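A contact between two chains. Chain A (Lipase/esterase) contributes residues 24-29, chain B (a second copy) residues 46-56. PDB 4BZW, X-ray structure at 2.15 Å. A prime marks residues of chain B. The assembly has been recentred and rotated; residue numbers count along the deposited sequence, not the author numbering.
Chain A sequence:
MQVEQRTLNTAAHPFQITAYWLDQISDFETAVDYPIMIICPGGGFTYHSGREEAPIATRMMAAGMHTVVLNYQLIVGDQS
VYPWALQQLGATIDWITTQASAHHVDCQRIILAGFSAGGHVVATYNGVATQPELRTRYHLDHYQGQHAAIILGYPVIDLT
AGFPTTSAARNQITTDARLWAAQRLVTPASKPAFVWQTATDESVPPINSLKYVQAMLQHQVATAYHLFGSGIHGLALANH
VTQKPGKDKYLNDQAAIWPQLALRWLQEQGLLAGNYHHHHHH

Chain A 24-29: QISDFE
Chain B, residues 46-56: TYHSGREEAPI

Neither stretch pairs as a strand. In chain A, Ile25 to Phe28 form a type I beta turn, with Ser26 (φ/ψ −66/−34°) and Asp27 (−85/9°) at its corners and Phe28 N hydrogen-bonded to Ile25 O at 3.1 Å; the flanking Ile25 (−73/123°) and Phe28 (−81/135°) are extended. In chain B, Tyr47′ (−146/174°), His48′ (−109/113°) and Ser49′ (−72/124°) are extended, after which the chain folds through Gly50′ (−66/−29°), Arg51′ (−63/−27°) and Glu52′ (−106/19°). Hydrogen bonds from Glu52′ N to Ser49′ O and from Glu53′ N to Gly50′ O, both 3.2 Å, hold this bend; Glu53′ (−111/−100°) then occupies the N-cap position of the helix beginning at Ala54′. The turn packs against the bend, with Ser26 CA 5.4 Å from Gly50′ CA.

The CA-to-CB bond of Asp27 (chi1 37°, chi2 −23°) points toward chain B, and its carboxylate anchors the contact. Its OD2 accepts a 2.7 Å hydrogen bond from OG of Ser49′ (chi1 t), while OD1 receives a weak one from Arg51′ N at 3.3 Å and lies 3.1 Å from Gly50′ N. The absence of a side chain at Gly50′ lets the turn come this close: an ideal CB would clash with Ser26 OG at 2.8 Å and be tight against Asp27 OD1 at 3.0 Å. Ser26 (chi1 p, CA-to-CB sideways) brings OG to 4.0 Å from Gly50′ CA and also reaches the bend through water 1, which donates to Ser26 OG (2.6 Å) and accepts from Gly50′ N (3.2 Å).

Apolar packing lies to one side of the carboxylate. Ile25 (chi1 m, chi2 t) sets CG2 3.6 Å from Arg51′ CG and CD1 3.8 Å from Pro55′ CG. Arg51′ (m, t, p, chi4 −107°) passes its CD 3.9 Å from CE1 of Phe28 (chi1 m, chi2 4°), obliquely to the ring. Phe28 CE1 also lies at the edge of the guanidinium, near its plane, about 4.1 Å from Arg51′ NE; the guanidinium nitrogens are hydrogen-bonded elsewhere in the structure.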

# COMPACT_ATOMS: atom_id res chain seq x y z
N GLN A 24 -19.28 7.15 -21.19
CA GLN A 24 -19.49 8.24 -20.25
C GLN A 24 -20.41 7.75 -19.14
O GLN A 24 -21.36 7.02 -19.38
CB GLN A 24 -20.15 9.45 -20.95
CG GLN A 24 -19.26 10.16 -21.98
CD GLN A 24 -18.11 10.92 -21.33
OE1 GLN A 24 -18.33 11.89 -20.61
NE2 GLN A 24 -16.89 10.45 -21.56
N ILE A 25 -20.11 8.15 -17.91
CA ILE A 25 -20.95 7.75 -16.78
C ILE A 25 -22.27 8.51 -16.83
O ILE A 25 -22.29 9.74 -16.86
CB ILE A 25 -20.21 7.96 -15.45
CG1 ILE A 25 -19.00 7.00 -15.41
CG2 ILE A 25 -21.15 7.73 -14.27
CD1 ILE A 25 -18.02 7.28 -14.28
N SER A 26 -23.39 7.78 -16.86
CA SER A 26 -24.68 8.39 -17.16
C SER A 26 -25.18 9.38 -16.10
O SER A 26 -25.83 10.37 -16.44
CB SER A 26 -25.74 7.33 -17.47
OG SER A 26 -25.95 6.46 -16.37
N ASP A 27 -24.88 9.14 -14.82
CA ASP A 27 -25.34 10.09 -13.79
C ASP A 27 -24.39 11.28 -13.57
O ASP A 27 -24.58 12.08 -12.65
CB ASP A 27 -25.77 9.41 -12.47
CG ASP A 27 -24.92 8.21 -12.09
OD1 ASP A 27 -24.30 7.60 -12.98
OD2 ASP A 27 -24.90 7.86 -10.89
N PHE A 28 -23.39 11.40 -14.45
CA PHE A 28 -22.57 12.62 -14.52
C PHE A 28 -23.29 13.69 -15.32
O PHE A 28 -23.83 13.41 -16.39
CB PHE A 28 -21.22 12.34 -15.19
CG PHE A 28 -20.20 11.71 -14.29
CD1 PHE A 28 -20.53 11.34 -12.99
CD2 PHE A 28 -18.90 11.49 -14.74
CE1 PHE A 28 -19.58 10.76 -12.16
CE2 PHE A 28 -17.95 10.91 -13.92
CZ PHE A 28 -18.29 10.55 -12.62
N GLU A 29 -23.29 14.92 -14.81
CA GLU A 29 -23.99 16.02 -15.45
C GLU A 29 -23.22 16.63 -16.62
O GLU A 29 -23.82 17.17 -17.55
CB GLU A 29 -24.35 17.10 -14.43
CG GLU A 29 -25.24 16.60 -13.31
CD GLU A 29 -25.65 17.70 -12.36
OE1 GLU A 29 -25.12 18.83 -12.47
OE2 GLU A 29 -26.51 17.44 -11.49
N THR B 46 -35.10 3.67 -7.83
CA THR B 46 -35.78 4.36 -8.93
C THR B 46 -34.92 4.43 -10.20
O THR B 46 -35.44 4.68 -11.28
CB THR B 46 -36.18 5.80 -8.56
OG1 THR B 46 -35.01 6.58 -8.32
CG2 THR B 46 -37.08 5.82 -7.31
N TYR B 47 -33.60 4.25 -10.07
CA TYR B 47 -32.75 4.12 -11.26
C TYR B 47 -31.59 3.16 -10.98
O TYR B 47 -31.46 2.66 -9.86
CB TYR B 47 -32.27 5.50 -11.78
CG TYR B 47 -31.30 6.25 -10.89
CD1 TYR B 47 -31.75 6.97 -9.77
CD2 TYR B 47 -29.94 6.29 -11.19
CE1 TYR B 47 -30.85 7.67 -8.97
CE2 TYR B 47 -29.04 6.99 -10.41
CZ TYR B 47 -29.50 7.67 -9.29
OH TYR B 47 -28.60 8.36 -8.52
N HIS B 48 -30.79 2.86 -12.01
CA HIS B 48 -29.58 2.06 -11.82
C HIS B 48 -28.40 2.99 -12.01
O HIS B 48 -28.16 3.50 -13.12
CB HIS B 48 -29.51 0.91 -12.84
CG HIS B 48 -30.61 -0.09 -12.68
ND1 HIS B 48 -31.57 -0.30 -13.65
CD2 HIS B 48 -30.90 -0.95 -11.67
CE1 HIS B 48 -32.41 -1.24 -13.24
NE2 HIS B 48 -32.03 -1.65 -12.04
N SER B 49 -27.65 3.22 -10.94
CA SER B 49 -26.59 4.24 -10.99
C SER B 49 -25.40 3.79 -11.83
O SER B 49 -24.80 2.74 -11.56
CB SER B 49 -26.12 4.57 -9.57
OG SER B 49 -25.03 5.47 -9.62
N GLY B 50 -25.04 4.59 -12.83
CA GLY B 50 -23.93 4.27 -13.71
C GLY B 50 -22.59 4.28 -12.99
O GLY B 50 -21.67 3.55 -13.36
N ARG B 51 -22.48 5.10 -11.94
CA ARG B 51 -21.24 5.22 -11.17
C ARG B 51 -20.87 3.91 -10.50
O ARG B 51 -19.69 3.64 -10.23
CB ARG B 51 -21.38 6.32 -10.10
CG ARG B 51 -21.51 7.72 -10.66
CD ARG B 51 -21.64 8.77 -9.56
NE ARG B 51 -20.48 8.78 -8.68
CZ ARG B 51 -20.48 8.31 -7.43
NH1 ARG B 51 -21.59 7.82 -6.90
NH2 ARG B 51 -19.35 8.35 -6.72
N GLU B 52 -21.87 3.09 -10.23
CA GLU B 52 -21.68 1.83 -9.51
C GLU B 52 -21.78 0.61 -10.43
O GLU B 52 -21.97 -0.52 -9.97
CB GLU B 52 -22.66 1.75 -8.33
CG GLU B 52 -22.30 2.73 -7.20
CD GLU B 52 -23.50 3.30 -6.46
OE1 GLU B 52 -24.64 3.06 -6.89
OE2 GLU B 52 -23.29 4.01 -5.44
N GLU B 53 -21.64 0.84 -11.74
CA GLU B 53 -21.70 -0.24 -12.72
C GLU B 53 -20.33 -0.49 -13.38
O GLU B 53 -19.47 -1.14 -12.78
CB GLU B 53 -22.80 0.04 -13.76
CG GLU B 53 -24.19 0.09 -13.14
CD GLU B 53 -25.31 0.36 -14.14
OE1 GLU B 53 -25.06 1.06 -15.14
OE2 GLU B 53 -26.43 -0.12 -13.92
N ALA B 54 -20.12 0.03 -14.59
CA ALA B 54 -18.84 -0.19 -15.30
C ALA B 54 -17.56 0.17 -14.52
O ALA B 54 -16.59 -0.59 -14.54
CB ALA B 54 -18.84 0.50 -16.68
N PRO B 55 -17.54 1.33 -13.82
CA PRO B 55 -16.29 1.63 -13.09
C PRO B 55 -15.93 0.55 -12.07
O PRO B 55 -14.75 0.22 -11.92
CB PRO B 55 -16.61 2.95 -12.38
CG PRO B 55 -17.66 3.62 -13.25
CD PRO B 55 -18.50 2.45 -13.77
N ILE B 56 -16.93 0.01 -11.38
CA ILE B 56 -16.70 -1.05 -10.41
C ILE B 56 -16.42 -2.38 -11.11
O ILE B 56 -15.49 -3.11 -10.74
CB ILE B 56 -17.89 -1.17 -9.43
CG1 ILE B 56 -18.02 0.13 -8.63
CG2 ILE B 56 -17.71 -2.36 -8.49
CD1 ILE B 56 -19.13 0.12 -7.61
O HOH W 1 -27.23 6.62 -14.06
O HOH W 2 -27.13 3.29 -15.75